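Local coordinates for protein iota-carrageenase (Alteromonas sp., PDB 1H80) that hydrolyses the beta-1,4 linkages of iota-carrageenan, a sulfated galactan of red algal cell walls, from within the chain and with inversion of anomeric configuration, at residues R44-I49 against V76-E81; N40-A45 against G56-P61; Y22-D27 against G63-L68; I70-N75 against F111-L116. All coordinates share one frame; numbering follows the deposited sequence. Where two conformers were deposited one is given.

All four contacts lie at the N-terminal end of the parallel beta-helix, on the same side of the chain's centre. Interactions 1 and 2 share helix 39-50, and their centres are about 4 Å apart; the helix packs on strands 76-80 and 56-60, which are neighbours. Interaction 3 ties the end strand 20-23 and short helix 24-28 to strand 64-71. Interaction 4 links the tail of strand 64-71 and the turn after it to strand 111-115, which pairs with 76-80; its centre is about 13 Å from that of interaction 3. Along the chain, 1 alternates with 3 and with 4, whereas 3 closes before 4 opens. Together they close the end of the solenoid and continue into its core.

Interaction 1. Residues R44-I49 against V76-E81; sequences RAINAI and VHIRVE. With NA (sodium ion), chain G.
I46 and I49, one turn apart on helix 39-50, press on V76 and I78 where the helix lies against a strand of the parallel beta-helix. The short helix and strand axes approach to 8.8 Å and run at 138° to each other, nearer antiparallel than perpendicular. No hydrogen bond joins the two segments, so the contact is one of apolar fit. I46 shows how it is made. Its CB stands back, 4.8 Å from V76 CG2. There the side chain forks. The CG2 methyl, anti to the backbone N, reaches V76 CG2 at 4.1 Å, the two side chains crossing at about a right angle. The other branch starts with I46 CG1, which passes V76 CG1 at 4.3 Å and, with chi2 at 168°, runs on extended to CD1. That tip meets the tip of I78, CD1 to CD1, at 4.5 Å, a looser touch. I46 is buried, and M72 packs on it as well, consistent with a place in the interior of the coil. I49 adds its own CG2, again across V76 at about a right angle.

The other face of strand 76-80 is polar: R79 NH1 bonds to I78 O from well above the carbonyl plane and also to S112. Past the strand end, E81 chelates a sodium ion through both carboxylate oxygens, with three waters beside them, far from the helix. The focus of the packing is a single methyl, V76 CG2, which touches I49 CG2 at 4.0 Å. From I46 O, a backbone oxygen, V76 CG2 is 3.7 Å away.

Interaction 2. Residues N40-A45 against G56-P61; sequences NALQRA and GTLLIP
Purely apolar, helix-on-strand packing joins L42 and A45 to L58 where helix 39-50 lies over strand 56-60, one strand in from the end strand 20-23. No hydrogen bond crosses between the segments, and all three residues are buried. L58 carries the contact from the strand side. Its CB points at the helix, and CG stands anti to the backbone N (chi1 175°), which sends the isobutyl fork outward with both methyls facing the helix. CD2 does most of the touching: it meets L42 CD1 at 3.4 Å, closer than carbon atoms usually pack, so this point is tight. The same methyl lies 3.7 Å from A45 CB, while L58 CD1 reaches A45 CB at 3.8 Å. A45 is thus met by both prongs of the fork, and its lack of a longer side chain lets them come right up to the helix. I60 approaches more loosely, its CD1 4.6 Å from L42 CD1.

The opposite flank of the helix is polar. There R44 NE bonds to N40 OD1 at 2.8 Å, nearly straight at 164°; the oxygen lies in the guanidinium plane, but the donor stands above the amide carbonyl plane. R44 NH2 reaches F28 O, linking this flank to helix 24-28.

Further around, L42 also packs on F67 and I70 of strand 64-71, so the helix is seated against buried side chains of two strands; L58 in turn touches Y22 of the end strand. This matches the helical cap that closes the N-terminal end of the hydrophobic core in right-handed parallel beta-helices of the pectate lyase-like class.

Interaction 3. Residues Y22-D27 against G63-L68; sequences YDLVDD and GTYHFL. With NA (sodium ion), chain I.
V25 and L24 meet the rings of Y65 and F67 with two methyls, and the closest approach is V25 CG2 to Y65 OH at 3.3 Å. This methyl comes in at the ring edge, near its plane, and also lies 4.0 Å from Y65 CE1. The hydroxyl it touches is fixed by a hydrogen bond to P61 O. Deeper in, L24 extends toward the aromatics with CG anti to its backbone N (chi1 -179°), and CD2 meets the edge of the F67 ring at CZ, 3.8 Å away. The two side chains come from opposite directions. The same L24 methyl stands obliquely to the Y65 ring, looser at 4.2 Å from CE1.

L24 and F67 belong to the core of the parallel beta-helix: L24 also touches I60, and F67 touches L42 of the capping helix. On strand 64-71, between the two rings, the backbone N of H66 hydrogen-bonds to the side chain of D38, a calcium ligand.

Away from the rings the segment 22-27 turns polar. D23 is the N-cap of the short helix 24-28: its OD1 accepts D26 N at 3.0 Å from above the carboxylate plane, and V25 N only weakly. D26 has no atoms modelled beyond CB, consistent with a mobile, exposed side chain. D27 OD2 takes D23 N at 2.8 Å through its anti lone pair, and both D27 oxygens hold a sodium ion whose other ligands here are four waters.

Interaction 4. Residues I70-N75 against F111-L116; sequences IQMKSN and FSFQGL
M72 lies against F111 and F113, and three kinds of contact can be told apart. The first is CH-pi: M72 CB sits 4.2 Å from the F111 ring centroid, 29° off the normal, hence over the ring but off-centre. The second is Met-aromatic. With the chain bent at chi2 (-58°), SD swings round to 3.5 Å from F111 CE1; it stands 64° from the ring normal, an oblique approach. The third is apolar: the terminal CE runs on past F111 to the edge of the F113 ring, 3.9 Å from CE2. A backbone atom adds a weaker touch, K73 O lying 4.0 Å from F111 CD1, while the K73 amine turns away to N47.

Cutting M72 back to an alanine here would probably leave the F113 edge without its methyl partner and open a gap beside F111, with little more than the CB contact kept.

I46, I78, F100 and V102 also pack on M72, so helix and strands converge on it. Such inward-facing aromatic and aliphatic side chains, stacked from coil to coil, are typical of the hydrophobic core of a right-handed parallel beta-helix.

Interaction 1. Residues R44-I49 against V76-E81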
# COMPACT_ATOMS: atom_id res chain seq x y z
N ARG A 44 23.14 -8.44 -14.48
CA ARG A 44 24.50 -8.97 -14.44
C ARG A 44 25.23 -8.46 -13.20
O ARG A 44 25.98 -9.20 -12.57
CB ARG A 44 25.28 -8.58 -15.70
CG ARG A 44 24.89 -9.40 -16.92
CD ARG A 44 25.80 -9.13 -18.11
NE ARG A 44 25.56 -7.83 -18.73
CZ ARG A 44 26.39 -6.79 -18.65
NH1 ARG A 44 27.53 -6.90 -17.99
NH2 ARG A 44 26.07 -5.65 -19.25
N ALA A 45 25.00 -7.20 -12.86
CA ALA A 45 25.65 -6.61 -11.68
C ALA A 45 25.19 -7.32 -10.42
O ALA A 45 26.00 -7.72 -9.58
CB ALA A 45 25.32 -5.12 -11.60
N ILE A 46 23.88 -7.47 -10.29
CA ILE A 46 23.30 -8.15 -9.14
C ILE A 46 23.83 -9.58 -9.03
O ILE A 46 24.25 -10.02 -7.96
CB ILE A 46 21.76 -8.18 -9.26
CG1 ILE A 46 21.22 -6.77 -9.05
CG2 ILE A 46 21.16 -9.16 -8.26
CD1 ILE A 46 19.76 -6.62 -9.44
N ASN A 47 23.84 -10.30 -10.15
CA ASN A 47 24.32 -11.67 -10.13
C ASN A 47 25.78 -11.75 -9.72
O ASN A 47 26.16 -12.61 -8.92
CB ASN A 47 24.14 -12.31 -11.51
CG ASN A 47 22.68 -12.50 -11.89
OD1 ASN A 47 21.79 -12.37 -11.05
ND2 ASN A 47 22.44 -12.81 -13.16
N ALA A 48 26.60 -10.85 -10.26
CA ALA A 48 28.02 -10.83 -9.94
C ALA A 48 28.26 -10.58 -8.46
O ALA A 48 29.09 -11.24 -7.83
CB ALA A 48 28.72 -9.77 -10.77
N ILE A 49 27.53 -9.62 -7.90
CA ILE A 49 27.70 -9.29 -6.49
C ILE A 49 27.22 -10.42 -5.59
O ILE A 49 27.88 -10.76 -4.61
CB ILE A 49 26.94 -7.99 -6.14
CG1 ILE A 49 27.56 -6.82 -6.90
CG2 ILE A 49 26.98 -7.75 -4.63
CD1 ILE A 49 26.81 -5.52 -6.76
N VAL A 76 23.11 -8.27 -1.78
CA VAL A 76 23.28 -7.20 -2.76
C VAL A 76 22.71 -5.95 -2.13
O VAL A 76 21.58 -5.94 -1.64
CB VAL A 76 22.53 -7.51 -4.07
CG1 VAL A 76 22.64 -6.32 -5.01
CG2 VAL A 76 23.13 -8.74 -4.72
N HIS A 77 23.50 -4.89 -2.12
CA HIS A 77 23.10 -3.63 -1.53
C HIS A 77 23.25 -2.54 -2.56
O HIS A 77 24.35 -2.14 -2.91
CB HIS A 77 23.95 -3.39 -0.29
CG HIS A 77 23.77 -4.46 0.74
ND1 HIS A 77 22.75 -4.44 1.66
CD2 HIS A 77 24.40 -5.65 0.90
CE1 HIS A 77 22.74 -5.58 2.34
NE2 HIS A 77 23.73 -6.33 1.89
N ILE A 78 22.10 -2.08 -3.05
CA ILE A 78 22.06 -1.06 -4.08
C ILE A 78 21.91 0.33 -3.51
O ILE A 78 21.06 0.58 -2.66
CB ILE A 78 20.92 -1.36 -5.07
CG1 ILE A 78 21.17 -2.71 -5.74
CG2 ILE A 78 20.81 -0.25 -6.10
CD1 ILE A 78 20.02 -3.19 -6.60
N ARG A 79 22.76 1.24 -3.99
CA ARG A 79 22.71 2.63 -3.57
C ARG A 79 22.51 3.43 -4.84
O ARG A 79 23.19 3.20 -5.85
CB ARG A 79 23.99 3.03 -2.85
CG ARG A 79 24.12 2.36 -1.48
CD ARG A 79 22.96 2.76 -0.56
NE ARG A 79 22.99 2.09 0.73
CZ ARG A 79 22.52 0.86 0.97
NH1 ARG A 79 21.97 0.13 0.01
NH2 ARG A 79 22.61 0.36 2.20
N VAL A 80 21.58 4.36 -4.80
CA VAL A 80 21.24 5.15 -5.97
C VAL A 80 21.55 6.63 -5.80
O VAL A 80 21.12 7.24 -4.83
CB VAL A 80 19.74 4.98 -6.29
CG1 VAL A 80 19.41 5.61 -7.62
CG2 VAL A 80 19.38 3.50 -6.28
N GLU A 81 22.28 7.21 -6.74
CA GLU A 81 22.59 8.63 -6.62
C GLU A 81 21.32 9.48 -6.69
O GLU A 81 20.31 9.07 -7.27
CB GLU A 81 23.62 9.05 -7.66
CG GLU A 81 24.98 8.41 -7.39
CD GLU A 81 26.13 9.09 -8.10
OE1 GLU A 81 26.02 9.33 -9.32
OE2 GLU A 81 27.15 9.38 -7.45
NA NA G . 28.34 10.09 -9.34
O HOH W 1 27.45 10.77 -11.33
O HOH W 2 29.20 8.05 -10.16
O HOH W 3 27.73 12.47 -8.47

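Interaction 2. Residues N40-A45 against G56-P61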
# COMPACT_ATOMS: atom_id res chain seq x y z
N ASN A 40 19.50 -5.86 -18.39
CA ASN A 40 20.54 -6.88 -18.41
C ASN A 40 21.77 -6.42 -17.64
O ASN A 40 22.37 -7.21 -16.91
CB ASN A 40 20.92 -7.25 -19.84
CG ASN A 40 22.02 -8.29 -19.90
OD1 ASN A 40 23.16 -7.98 -20.25
ND2 ASN A 40 21.68 -9.53 -19.55
N ALA A 41 22.15 -5.16 -17.81
CA ALA A 41 23.31 -4.62 -17.12
C ALA A 41 23.10 -4.75 -15.61
O ALA A 41 23.98 -5.22 -14.89
CB ALA A 41 23.52 -3.16 -17.50
N LEU A 42 21.93 -4.33 -15.15
CA LEU A 42 21.62 -4.41 -13.73
C LEU A 42 21.57 -5.85 -13.25
O LEU A 42 22.07 -6.17 -12.17
CB LEU A 42 20.30 -3.70 -13.42
CG LEU A 42 19.84 -3.74 -11.96
CD1 LEU A 42 20.94 -3.23 -11.04
CD2 LEU A 42 18.58 -2.91 -11.80
N GLN A 43 20.96 -6.74 -14.04
CA GLN A 43 20.88 -8.12 -13.61
C GLN A 43 22.27 -8.75 -13.52
O GLN A 43 22.55 -9.51 -12.60
CB GLN A 43 20.01 -8.93 -14.57
CG GLN A 43 19.65 -10.31 -14.02
CD GLN A 43 18.80 -10.22 -12.77
OE1 GLN A 43 17.66 -9.74 -12.83
NE2 GLN A 43 19.33 -10.68 -11.65
N ARG A 44 23.14 -8.44 -14.48
CA ARG A 44 24.50 -8.97 -14.44
C ARG A 44 25.23 -8.46 -13.20
O ARG A 44 25.98 -9.20 -12.57
CB ARG A 44 25.28 -8.58 -15.70
CG ARG A 44 24.89 -9.40 -16.92
CD ARG A 44 25.80 -9.13 -18.11
NE ARG A 44 25.56 -7.83 -18.73
CZ ARG A 44 26.39 -6.79 -18.65
NH1 ARG A 44 27.53 -6.90 -17.99
NH2 ARG A 44 26.07 -5.65 -19.25
N ALA A 45 25.00 -7.20 -12.86
CA ALA A 45 25.65 -6.61 -11.68
C ALA A 45 25.19 -7.32 -10.42
O ALA A 45 26.00 -7.72 -9.58
CB ALA A 45 25.32 -5.12 -11.60
N GLY A 56 28.17 -7.32 -1.67
CA GLY A 56 28.74 -6.03 -1.96
C GLY A 56 27.70 -4.98 -2.26
O GLY A 56 26.49 -5.22 -2.14
N THR A 57 28.18 -3.81 -2.66
CA THR A 57 27.32 -2.69 -2.98
C THR A 57 27.39 -2.36 -4.46
O THR A 57 28.43 -2.48 -5.09
CB THR A 57 27.74 -1.43 -2.17
OG1 THR A 57 27.59 -1.70 -0.77
CG2 THR A 57 26.89 -0.23 -2.55
N LEU A 58 26.24 -1.98 -5.01
CA LEU A 58 26.17 -1.58 -6.40
C LEU A 58 25.70 -0.14 -6.41
O LEU A 58 24.67 0.19 -5.82
CB LEU A 58 25.16 -2.43 -7.17
CG LEU A 58 24.97 -1.96 -8.61
CD1 LEU A 58 26.26 -2.16 -9.40
CD2 LEU A 58 23.83 -2.74 -9.26
N LEU A 59 26.47 0.73 -7.07
CA LEU A 59 26.08 2.12 -7.15
C LEU A 59 25.43 2.35 -8.51
O LEU A 59 25.98 1.96 -9.53
CB LEU A 59 27.29 3.04 -7.03
CG LEU A 59 26.97 4.54 -7.12
CD1 LEU A 59 26.15 4.97 -5.91
CD2 LEU A 59 28.25 5.34 -7.19
N ILE A 60 24.24 2.95 -8.50
CA ILE A 60 23.56 3.31 -9.74
C ILE A 60 23.80 4.81 -9.78
O ILE A 60 23.19 5.58 -9.04
CB ILE A 60 22.05 3.01 -9.68
CG1 ILE A 60 21.83 1.51 -9.57
CG2 ILE A 60 21.37 3.55 -10.93
CD1 ILE A 60 20.37 1.09 -9.60
N PRO A 61 24.73 5.25 -10.65
CA PRO A 61 25.09 6.66 -10.80
C PRO A 61 24.06 7.51 -11.51
O PRO A 61 23.20 6.99 -12.22
CB PRO A 61 26.41 6.59 -11.55
CG PRO A 61 26.17 5.45 -12.48
CD PRO A 61 25.48 4.42 -11.61

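Interaction 3. Residues Y22-D27 against G63-L68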
# COMPACT_ATOMS: atom_id res chain seq x y z
N TYR A 22 30.72 -2.09 -6.83
CA TYR A 22 30.67 -1.91 -8.28
C TYR A 22 29.81 -0.72 -8.67
O TYR A 22 28.97 -0.26 -7.90
CB TYR A 22 30.09 -3.15 -8.97
CG TYR A 22 30.92 -4.41 -8.88
CD1 TYR A 22 32.31 -4.38 -8.98
CD2 TYR A 22 30.29 -5.65 -8.74
CE1 TYR A 22 33.05 -5.56 -8.97
CE2 TYR A 22 31.03 -6.83 -8.73
CZ TYR A 22 32.40 -6.77 -8.84
OH TYR A 22 33.13 -7.95 -8.84
N ASP A 23 30.03 -0.24 -9.89
CA ASP A 23 29.27 0.88 -10.44
C ASP A 23 28.53 0.29 -11.65
O ASP A 23 29.14 -0.36 -12.50
CB ASP A 23 30.21 2.00 -10.87
CG ASP A 23 29.48 3.20 -11.45
OD1 ASP A 23 28.89 3.07 -12.55
OD2 ASP A 23 29.49 4.27 -10.81
N LEU A 24 27.22 0.50 -11.71
CA LEU A 24 26.41 -0.05 -12.78
C LEU A 24 26.88 0.34 -14.17
O LEU A 24 26.87 -0.49 -15.09
CB LEU A 24 24.95 0.38 -12.61
CG LEU A 24 24.01 -0.17 -13.68
CD1 LEU A 24 23.97 -1.69 -13.61
CD2 LEU A 24 22.62 0.42 -13.47
N VAL A 25 27.29 1.59 -14.33
CA VAL A 25 27.74 2.06 -15.63
C VAL A 25 29.17 1.67 -15.96
O VAL A 25 29.44 1.07 -17.00
CB VAL A 25 27.61 3.60 -15.73
CG1 VAL A 25 28.22 4.10 -17.03
CG2 VAL A 25 26.14 4.00 -15.65
N ASP A 26 30.10 1.97 -15.06
CA ASP A 26 31.53 1.75 -15.28
C ASP A 26 31.84 0.25 -15.29
O ASP A 26 32.73 -0.17 -16.08
CB ASP A 26 32.34 2.42 -14.16
N ASP A 27 31.24 -0.55 -14.45
CA ASP A 27 31.56 -1.96 -14.37
C ASP A 27 30.66 -2.89 -15.16
O ASP A 27 31.08 -3.99 -15.53
CB ASP A 27 31.58 -2.40 -12.90
CG ASP A 27 32.68 -1.72 -12.11
OD1 ASP A 27 33.84 -1.78 -12.56
OD2 ASP A 27 32.39 -1.14 -11.04
N GLY A 63 21.74 9.48 -13.81
CA GLY A 63 21.37 9.23 -15.19
C GLY A 63 19.96 8.69 -15.21
O GLY A 63 19.31 8.57 -14.16
N THR A 64 19.47 8.37 -16.40
CA THR A 64 18.13 7.83 -16.55
C THR A 64 18.25 6.40 -17.02
O THR A 64 18.89 6.11 -18.03
CB THR A 64 17.32 8.65 -17.57
OG1 THR A 64 17.15 9.98 -17.07
CG2 THR A 64 15.95 8.02 -17.79
N TYR A 65 17.63 5.49 -16.27
CA TYR A 65 17.70 4.07 -16.59
C TYR A 65 16.35 3.46 -16.80
O TYR A 65 15.35 3.88 -16.20
CB TYR A 65 18.40 3.33 -15.45
CG TYR A 65 19.75 3.90 -15.14
CD1 TYR A 65 20.87 3.48 -15.85
CD2 TYR A 65 19.90 4.88 -14.16
CE1 TYR A 65 22.12 4.04 -15.60
CE2 TYR A 65 21.14 5.44 -13.91
CZ TYR A 65 22.24 5.02 -14.63
OH TYR A 65 23.47 5.58 -14.39
N HIS A 66 16.32 2.45 -17.66
CA HIS A 66 15.10 1.72 -17.94
C HIS A 66 15.29 0.29 -17.45
O HIS A 66 16.17 -0.43 -17.92
CB HIS A 66 14.80 1.74 -19.44
CG HIS A 66 14.36 3.08 -19.93
ND1 HIS A 66 15.24 4.13 -20.12
CD2 HIS A 66 13.13 3.56 -20.24
CE1 HIS A 66 14.56 5.20 -20.51
NE2 HIS A 66 13.28 4.88 -20.59
N PHE A 67 14.47 -0.11 -16.48
CA PHE A 67 14.54 -1.45 -15.91
C PHE A 67 13.16 -2.08 -15.90
O PHE A 67 12.15 -1.39 -15.88
CB PHE A 67 15.00 -1.43 -14.45
CG PHE A 67 16.33 -0.77 -14.22
CD1 PHE A 67 17.46 -1.15 -14.93
CD2 PHE A 67 16.46 0.20 -13.23
CE1 PHE A 67 18.70 -0.58 -14.66
CE2 PHE A 67 17.70 0.78 -12.94
CZ PHE A 67 18.82 0.38 -13.66
N LEU A 68 13.14 -3.41 -15.87
CA LEU A 68 11.90 -4.16 -15.76
C LEU A 68 12.20 -5.62 -15.46
O LEU A 68 13.11 -6.21 -16.04
CB LEU A 68 11.06 -4.06 -17.04
CG LEU A 68 9.57 -4.35 -16.78
CD1 LEU A 68 8.96 -3.19 -16.00
CD2 LEU A 68 8.83 -4.53 -18.10
NA NA I . 34.55 -0.16 -10.70
O HOH W 4 36.21 -1.76 -11.52
O HOH W 5 35.12 1.17 -13.13
O HOH W 6 34.51 -1.67 -8.98
O HOH W 7 32.99 0.72 -8.44

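Interaction 4. Residues I70-N75 against F111-L116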
# COMPACT_ATOMS: atom_id res chain seq x y z
N ILE A 70 13.57 -7.07 -12.84
CA ILE A 70 14.87 -7.35 -12.25
C ILE A 70 14.70 -8.31 -11.07
O ILE A 70 13.81 -8.14 -10.24
CB ILE A 70 15.52 -6.05 -11.73
CG1 ILE A 70 15.59 -5.02 -12.86
CG2 ILE A 70 16.90 -6.35 -11.17
CD1 ILE A 70 16.43 -5.46 -14.04
N GLN A 71 15.56 -9.32 -11.02
CA GLN A 71 15.51 -10.30 -9.94
C GLN A 71 16.60 -10.00 -8.93
O GLN A 71 17.78 -10.20 -9.20
CB GLN A 71 15.71 -11.71 -10.50
CG GLN A 71 14.71 -12.09 -11.59
CD GLN A 71 13.28 -12.08 -11.10
OE1 GLN A 71 12.91 -12.86 -10.23
NE2 GLN A 71 12.47 -11.20 -11.67
N MET A 72 16.21 -9.52 -7.76
CA MET A 72 17.19 -9.21 -6.73
C MET A 72 17.74 -10.50 -6.14
O MET A 72 17.11 -11.55 -6.21
CB MET A 72 16.56 -8.34 -5.65
CG MET A 72 16.12 -6.98 -6.18
SD MET A 72 17.50 -6.04 -6.88
CE MET A 72 16.64 -4.74 -7.78
N LYS A 73 18.93 -10.41 -5.56
CA LYS A 73 19.57 -11.58 -4.96
C LYS A 73 20.22 -11.24 -3.63
O LYS A 73 20.43 -10.07 -3.30
CB LYS A 73 20.62 -12.14 -5.92
CG LYS A 73 20.02 -12.84 -7.14
CD LYS A 73 21.08 -13.50 -7.99
CE LYS A 73 20.46 -14.44 -9.01
NZ LYS A 73 19.42 -13.76 -9.82
N SER A 74 20.54 -12.29 -2.88
CA SER A 74 21.14 -12.14 -1.56
C SER A 74 22.45 -11.38 -1.51
O SER A 74 23.28 -11.46 -2.42
CB SER A 74 21.36 -13.52 -0.93
OG SER A 74 20.14 -14.21 -0.78
N ASN A 75 22.61 -10.65 -0.41
CA ASN A 75 23.81 -9.88 -0.13
C ASN A 75 24.14 -8.81 -1.15
O ASN A 75 25.31 -8.48 -1.36
CB ASN A 75 24.98 -10.83 0.07
CG ASN A 75 24.73 -11.81 1.20
OD1 ASN A 75 24.45 -11.40 2.33
ND2 ASN A 75 24.82 -13.10 0.91
N PHE A 111 19.39 -7.83 1.94
CA PHE A 111 19.26 -7.03 0.74
C PHE A 111 18.86 -5.60 1.06
O PHE A 111 18.08 -5.37 1.97
CB PHE A 111 18.20 -7.66 -0.15
CG PHE A 111 17.76 -6.79 -1.28
CD1 PHE A 111 18.54 -6.66 -2.42
CD2 PHE A 111 16.59 -6.04 -1.19
CE1 PHE A 111 18.17 -5.80 -3.45
CE2 PHE A 111 16.21 -5.18 -2.21
CZ PHE A 111 17.00 -5.06 -3.34
N SER A 112 19.41 -4.64 0.33
CA SER A 112 19.00 -3.26 0.55
C SER A 112 19.02 -2.50 -0.77
O SER A 112 19.78 -2.82 -1.68
CB SER A 112 19.87 -2.56 1.61
OG SER A 112 21.19 -2.32 1.15
N PHE A 113 18.12 -1.53 -0.88
CA PHE A 113 17.98 -0.69 -2.07
C PHE A 113 17.69 0.66 -1.44
O PHE A 113 16.59 0.89 -0.92
CB PHE A 113 16.81 -1.18 -2.91
CG PHE A 113 16.79 -0.63 -4.30
CD1 PHE A 113 16.61 0.73 -4.53
CD2 PHE A 113 16.94 -1.47 -5.39
CE1 PHE A 113 16.59 1.24 -5.83
CE2 PHE A 113 16.91 -0.98 -6.69
CZ PHE A 113 16.74 0.38 -6.91
N GLN A 114 18.66 1.56 -1.49
CA GLN A 114 18.48 2.86 -0.85
C GLN A 114 19.00 4.04 -1.66
O GLN A 114 20.08 3.98 -2.24
CB GLN A 114 19.16 2.82 0.52
CG GLN A 114 18.94 4.05 1.38
CD GLN A 114 19.43 3.83 2.80
OE1 GLN A 114 19.11 2.81 3.42
NE2 GLN A 114 20.20 4.78 3.32
N GLY A 115 18.22 5.11 -1.67
CA GLY A 115 18.63 6.30 -2.38
C GLY A 115 19.56 7.12 -1.50
O GLY A 115 19.37 7.21 -0.28
N LEU A 116 20.58 7.70 -2.11
CA LEU A 116 21.52 8.55 -1.40
C LEU A 116 20.92 9.95 -1.33
O LEU A 116 20.03 10.29 -2.11
CB LEU A 116 22.85 8.61 -2.15
CG LEU A 116 23.64 7.31 -2.20
CD1 LEU A 116 24.70 7.40 -3.28
CD2 LEU A 116 24.26 7.05 -0.83